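Local coordinates for protein muramidase (Sodiomyces alcalophilus, PDB 6ZM8) that probably cleaves bacterial cell-wall peptidoglycan as a lysozyme-type muramidase of glycoside hydrolase family 25, at residues 109-122 and 140-154. Sequence-based numbering, arbitrary orientation. Where two conformers were deposited one is given.
Sequences SQSAMVNWIEDFVT and WWTQCTGNSNRFANR
The Phe151 ring is clamped between Ile117 CG2, in a CH-pi contact 3.7 Å from the ring centroid, and Arg150 CB over the opposite face; Glu118 CB and Val114 O lie at its edge. This is outer-layer packing of the TIM-barrel-like GH25 fold: helix 110-128 lies against helix 138-145 and the loop after it, the axes of 110-122 and 140-145 running at 109° to each other, with Ile117 and Phe151 reaching inward to strands 93-95 and 133-136. Met113, bent at chi2 and chi3, sets SD at the edge of the Trp140 ring, 3.9 Å from CH2, a Met-aromatic contact; one face of that indole carries Cys144 SG, disulfide-bonded to Cys105. Ile117 CD1 meets Trp141 at CZ3 and CH2. At the other end Glu118, CG anti to the backbone N and the chain then bent at chi2, forms an end-on, nearly coplanar salt bridge with Arg154: hydrogen bonds from NH1 to OE2 (2.8 Å) and NH2 to OE1 (2.9 Å), both on syn lone pairs. Arg150 NH2 makes a second salt bridge to Glu118 OE1 at 2.8 Å, its guanidinium plane turned 86° to the carboxylate. Arg154 NH2 also donates to Arg150 O. Cutting Arg154 back to an alanine would probably leave Glu118 with Arg150 as its remaining cross-contact charge partner and Arg150 O without this donor. At the helix start, Gln110 NE2 donates to Gln143 O over 3.0 Å, nearly straight at 169° but from above the carbonyl plane.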
loop_
_atom_site.group_PDB
_atom_site.type_symbol
_atom_site.label_atom_id
_atom_site.label_comp_id
_atom_site.label_asym_id
_atom_site.label_seq_id
_atom_site.Cartn_x
_atom_site.Cartn_y
_atom_site.Cartn_z
ATOM N N SER A 109 17.254 13.494 5.601
ATOM C CA SER A 109 18.383 12.698 5.171
ATOM C C SER A 109 17.918 11.249 4.930
ATOM O O SER A 109 16.838 10.849 5.325
ATOM C CB SER A 109 19.485 12.733 6.212
ATOM O OG SER A 109 18.980 12.196 7.419
ATOM N N GLN A 110 18.776 10.473 4.262
ATOM C CA GLN A 110 18.424 9.077 3.970
ATOM C C GLN A 110 18.243 8.288 5.264
ATOM O O GLN A 110 17.266 7.549 5.410
ATOM C CB GLN A 110 19.480 8.432 3.077
ATOM C CG GLN A 110 19.579 9.080 1.695
ATOM C CD GLN A 110 20.639 8.469 0.839
ATOM O OE1 GLN A 110 21.634 7.900 1.361
ATOM N NE2 GLN A 110 20.501 8.562 -0.468
ATOM N N SER A 111 19.176 8.457 6.202
ATOM C CA SER A 111 19.067 7.729 7.450
ATOM C C SER A 111 17.861 8.190 8.270
ATOM O O SER A 111 17.191 7.378 8.907
ATOM C CB SER A 111 20.377 7.862 8.221
ATOM O OG SER A 111 20.668 9.223 8.529
ATOM N N ALA A 112 17.543 9.500 8.251
ATOM C CA ALA A 112 16.360 9.970 8.941
ATOM C C ALA A 112 15.104 9.362 8.295
ATOM O O ALA A 112 14.118 9.059 8.994
ATOM C CB ALA A 112 16.259 11.476 8.975
ATOM N N MET A 113 15.098 9.238 6.984
ATOM C CA MET A 113 13.950 8.649 6.296
ATOM C C MET A 113 13.787 7.174 6.682
ATOM O O MET A 113 12.679 6.708 6.939
ATOM C CB MET A 113 14.120 8.811 4.784
ATOM C CG MET A 113 12.904 8.319 4.002
ATOM S SD MET A 113 11.385 9.219 4.275
ATOM C CE MET A 113 11.738 10.689 3.316
ATOM N N VAL A 114 14.907 6.429 6.719
ATOM C CA VAL A 114 14.844 5.042 7.178
ATOM C C VAL A 114 14.277 4.987 8.590
ATOM O O VAL A 114 13.421 4.143 8.890
ATOM C CB VAL A 114 16.229 4.394 7.082
ATOM C CG1 VAL A 114 16.281 3.048 7.806
ATOM C CG2 VAL A 114 16.644 4.219 5.628
ATOM N N ASN A 115 14.729 5.872 9.489
ATOM C CA ASN A 115 14.201 5.855 10.839
ATOM C C ASN A 115 12.696 6.162 10.863
ATOM O O ASN A 115 11.969 5.578 11.686
ATOM C CB ASN A 115 14.928 6.886 11.727
ATOM C CG ASN A 115 16.374 6.544 12.004
ATOM O OD1 ASN A 115 16.836 5.441 11.724
ATOM N ND2 ASN A 115 17.069 7.520 12.566
ATOM N N TRP A 116 12.243 7.075 10.030
ATOM C CA TRP A 116 10.831 7.428 9.983
ATOM C C TRP A 116 9.998 6.213 9.566
ATOM O O TRP A 116 8.981 5.884 10.169
ATOM C CB TRP A 116 10.638 8.612 9.009
ATOM C CG TRP A 116 9.270 9.185 9.026
ATOM C CD1 TRP A 116 8.901 10.299 9.723
ATOM C CD2 TRP A 116 8.084 8.678 8.393
ATOM N NE1 TRP A 116 7.544 10.522 9.560
ATOM C CE2 TRP A 116 7.027 9.549 8.767
ATOM C CE3 TRP A 116 7.791 7.612 7.540
ATOM C CZ2 TRP A 116 5.716 9.353 8.337
ATOM C CZ3 TRP A 116 6.485 7.404 7.114
ATOM C CH2 TRP A 116 5.464 8.268 7.531
ATOM N N ILE A 117 10.450 5.561 8.494
ATOM C CA ILE A 117 9.756 4.355 7.999
ATOM C C ILE A 117 9.765 3.277 9.088
ATOM O O ILE A 117 8.747 2.627 9.315
ATOM C CB ILE A 117 10.384 3.883 6.683
ATOM C CG1 ILE A 117 10.221 4.958 5.593
ATOM C CG2 ILE A 117 9.764 2.555 6.245
ATOM C CD1 ILE A 117 11.130 4.741 4.390
ATOM N N GLU A 118 10.921 3.074 9.749
ATOM C CA GLU A 118 10.988 2.097 10.835
ATOM C C GLU A 118 9.959 2.410 11.912
ATOM O O GLU A 118 9.297 1.515 12.452
ATOM C CB GLU A 118 12.404 2.081 11.399
ATOM C CG GLU A 118 12.588 1.065 12.535
ATOM C CD GLU A 118 12.438 -0.365 12.075
ATOM O OE1 GLU A 118 13.232 -0.812 11.234
ATOM O OE2 GLU A 118 11.458 -1.006 12.464
ATOM N N ASP A 119 9.834 3.692 12.274
ATOM C CA ASP A 119 8.875 4.076 13.299
ATOM C C ASP A 119 7.441 3.753 12.839
ATOM O O ASP A 119 6.627 3.231 13.613
ATOM C CB ASP A 119 9.059 5.561 13.622
ATOM C CG ASP A 119 8.405 6.023 14.899
ATOM O OD1 ASP A 119 8.208 5.227 15.809
ATOM O OD2 ASP A 119 8.144 7.265 14.967
ATOM N N PHE A 120 7.127 4.052 11.586
ATOM C CA PHE A 120 5.795 3.709 11.066
ATOM C C PHE A 120 5.562 2.195 11.118
ATOM O O PHE A 120 4.519 1.728 11.598
ATOM C CB PHE A 120 5.639 4.244 9.631
ATOM C CG PHE A 120 4.249 4.017 9.088
ATOM C CD1 PHE A 120 3.853 2.776 8.590
ATOM C CD2 PHE A 120 3.324 5.057 9.082
ATOM C CE1 PHE A 120 2.551 2.571 8.137
ATOM C CE2 PHE A 120 2.028 4.858 8.599
ATOM C CZ PHE A 120 1.646 3.614 8.138
ATOM N N VAL A 121 6.492 1.421 10.570
ATOM C CA VAL A 121 6.170 -0.010 10.426
ATOM C C VAL A 121 6.198 -0.719 11.793
ATOM O O VAL A 121 5.442 -1.656 11.992
ATOM C CB VAL A 121 7.064 -0.720 9.386
ATOM C CG1 VAL A 121 7.051 0.020 8.048
ATOM C CG2 VAL A 121 8.485 -0.904 9.850
ATOM N N THR A 122 7.113 -0.339 12.704
ATOM C CA THR A 122 7.103 -0.928 14.036
ATOM C C THR A 122 5.818 -0.564 14.768
ATOM O O THR A 122 5.206 -1.412 15.437
ATOM C CB THR A 122 8.352 -0.480 14.803
ATOM O OG1 THR A 122 9.496 -1.056 14.206
ATOM C CG2 THR A 122 8.318 -0.887 16.256
ATOM N N TRP A 140 12.734 6.264 -6.284
ATOM C CA TRP A 140 12.514 7.080 -5.072
ATOM C C TRP A 140 13.250 6.455 -3.893
ATOM O O TRP A 140 13.918 7.123 -3.109
ATOM C CB TRP A 140 11.019 7.230 -4.760
ATOM C CG TRP A 140 10.781 8.156 -3.590
ATOM C CD1 TRP A 140 10.564 9.491 -3.670
ATOM C CD2 TRP A 140 10.802 7.836 -2.189
ATOM N NE1 TRP A 140 10.439 10.051 -2.423
ATOM C CE2 TRP A 140 10.605 9.057 -1.491
ATOM C CE3 TRP A 140 11.005 6.662 -1.448
ATOM C CZ2 TRP A 140 10.616 9.127 -0.107
ATOM C CZ3 TRP A 140 11.050 6.741 -0.060
ATOM C CH2 TRP A 140 10.864 7.964 0.600
ATOM N N TRP A 141 13.101 5.134 -3.762
ATOM C CA TRP A 141 13.697 4.429 -2.627
ATOM C C TRP A 141 15.209 4.595 -2.631
ATOM O O TRP A 141 15.850 4.756 -1.574
ATOM C CB TRP A 141 13.300 2.938 -2.713
ATOM C CG TRP A 141 13.612 2.174 -1.468
ATOM C CD1 TRP A 141 14.675 1.331 -1.250
ATOM C CD2 TRP A 141 12.819 2.160 -0.283
ATOM N NE1 TRP A 141 14.578 0.787 0.002
ATOM C CE2 TRP A 141 13.457 1.272 0.621
ATOM C CE3 TRP A 141 11.611 2.769 0.099
ATOM C CZ2 TRP A 141 12.951 1.003 1.887
ATOM C CZ3 TRP A 141 11.102 2.500 1.350
ATOM C CH2 TRP A 141 11.766 1.613 2.236
ATOM N N THR A 142 15.811 4.534 -3.806
ATOM C CA THR A 142 17.265 4.711 -3.902
ATOM C C THR A 142 17.671 6.115 -3.438
ATOM O O THR A 142 18.568 6.267 -2.605
ATOM C CB THR A 142 17.722 4.405 -5.337
ATOM O OG1 THR A 142 17.434 3.039 -5.646
ATOM C CG2 THR A 142 19.188 4.653 -5.527
ATOM N N GLN A 143 17.021 7.125 -3.978
ATOM C CA GLN A 143 17.449 8.481 -3.628
ATOM C C GLN A 143 17.162 8.834 -2.180
ATOM O O GLN A 143 17.910 9.596 -1.546
ATOM C CB GLN A 143 16.681 9.444 -4.507
ATOM C CG GLN A 143 17.083 9.303 -5.932
ATOM C CD GLN A 143 16.405 10.292 -6.828
ATOM O OE1 GLN A 143 16.106 11.411 -6.501
ATOM N NE2 GLN A 143 16.391 10.059 -8.141
ATOM N N CYS A 144 16.014 8.394 -1.680
ATOM C CA CYS A 144 15.535 8.932 -0.402
ATOM C C CYS A 144 15.840 8.041 0.804
ATOM O O CYS A 144 15.786 8.544 1.930
ATOM C CB CYS A 144 14.046 9.231 -0.441
ATOM S SG CYS A 144 13.589 10.482 -1.687
ATOM N N THR A 145 16.184 6.764 0.586
ATOM C CA THR A 145 16.572 5.888 1.704
ATOM C C THR A 145 18.002 5.393 1.554
ATOM O O THR A 145 18.453 4.639 2.417
ATOM C CB THR A 145 15.645 4.659 1.895
ATOM O OG1 THR A 145 15.934 3.649 0.920
ATOM C CG2 THR A 145 14.182 5.024 1.902
ATOM N N GLY A 146 18.703 5.774 0.485
ATOM C CA GLY A 146 19.996 5.149 0.210
ATOM C C GLY A 146 19.850 3.711 -0.240
ATOM O O GLY A 146 20.778 2.909 -0.086
ATOM N N ASN A 147 18.687 3.367 -0.796
ATOM C CA ASN A 147 18.393 1.997 -1.223
ATOM C C ASN A 147 18.521 1.031 -0.039
ATOM O O ASN A 147 19.262 0.033 -0.100
ATOM C CB ASN A 147 19.203 1.571 -2.444
ATOM C CG ASN A 147 18.470 0.532 -3.289
ATOM O OD1 ASN A 147 17.333 0.171 -3.004
ATOM N ND2 ASN A 147 19.127 0.080 -4.328
ATOM N N SER A 148 17.773 1.314 1.020
ATOM C CA SER A 148 17.884 0.541 2.259
ATOM C C SER A 148 17.252 -0.846 2.131
ATOM O O SER A 148 16.094 -0.954 1.686
ATOM C CB SER A 148 17.155 1.295 3.358
ATOM O OG SER A 148 17.167 0.549 4.569
ATOM N N ASN A 149 17.938 -1.852 2.653
ATOM C CA ASN A 149 17.395 -3.215 2.724
ATOM C C ASN A 149 16.694 -3.498 4.056
ATOM O O ASN A 149 16.330 -4.647 4.288
ATOM C CB ASN A 149 18.461 -4.258 2.463
ATOM C CG ASN A 149 19.517 -4.294 3.522
ATOM O OD1 ASN A 149 19.416 -3.677 4.563
ATOM N ND2 ASN A 149 20.572 -5.074 3.248
ATOM N N ARG A 150 16.475 -2.494 4.896
ATOM C CA ARG A 150 16.096 -2.733 6.292
ATOM C C ARG A 150 14.720 -3.327 6.477
ATOM O O ARG A 150 14.454 -3.875 7.541
ATOM C CB ARG A 150 16.283 -1.463 7.111
ATOM C CG ARG A 150 17.816 -1.320 7.319
ATOM C CD ARG A 150 18.306 -0.469 8.450
ATOM N NE ARG A 150 17.160 0.026 9.202
ATOM C CZ ARG A 150 16.913 -0.052 10.500
ATOM N NH1 ARG A 150 17.754 -0.633 11.364
ATOM N NH2 ARG A 150 15.751 0.455 10.890
ATOM N N PHE A 151 13.833 -3.182 5.501
ATOM C CA PHE A 151 12.422 -3.560 5.675
ATOM C C PHE A 151 12.061 -4.816 4.896
ATOM O O PHE A 151 10.946 -5.320 5.096
ATOM C CB PHE A 151 11.509 -2.407 5.257
ATOM C CG PHE A 151 11.899 -1.158 5.994
ATOM C CD1 PHE A 151 11.662 -1.025 7.356
ATOM C CD2 PHE A 151 12.566 -0.147 5.347
ATOM C CE1 PHE A 151 12.161 0.066 8.058
ATOM C CE2 PHE A 151 13.058 0.951 6.062
ATOM C CZ PHE A 151 12.850 1.052 7.407
ATOM N N ALA A 152 12.932 -5.332 4.036
ATOM C CA ALA A 152 12.521 -6.368 3.093
ATOM C C ALA A 152 12.120 -7.684 3.757
ATOM O O ALA A 152 11.245 -8.383 3.243
ATOM C CB ALA A 152 13.615 -6.619 2.083
ATOM N N ASN A 153 12.694 -8.000 4.918
ATOM C CA ASN A 153 12.391 -9.269 5.612
ATOM C C ASN A 153 11.174 -9.164 6.551
ATOM O O ASN A 153 10.847 -10.088 7.299
ATOM C CB ASN A 153 13.599 -9.679 6.446
ATOM C CG ASN A 153 13.401 -10.999 7.136
ATOM O OD1 ASN A 153 13.123 -12.027 6.507
ATOM N ND2 ASN A 153 13.576 -10.993 8.434
ATOM N N ARG A 154 10.544 -8.043 6.576
ATOM C CA ARG A 154 9.276 -7.870 7.279
ATOM C C ARG A 154 8.124 -7.444 6.369
ATOM O O ARG A 154 6.999 -7.907 6.537
ATOM C CB ARG A 154 9.408 -6.818 8.395
ATOM C CG ARG A 154 10.209 -7.312 9.590
ATOM C CD ARG A 154 10.525 -6.204 10.585
ATOM N NE ARG A 154 11.458 -5.264 9.997
ATOM C CZ ARG A 154 11.705 -4.037 10.485
ATOM N NH1 ARG A 154 11.044 -3.618 11.567
ATOM N NH2 ARG A 154 12.592 -3.262 9.916
#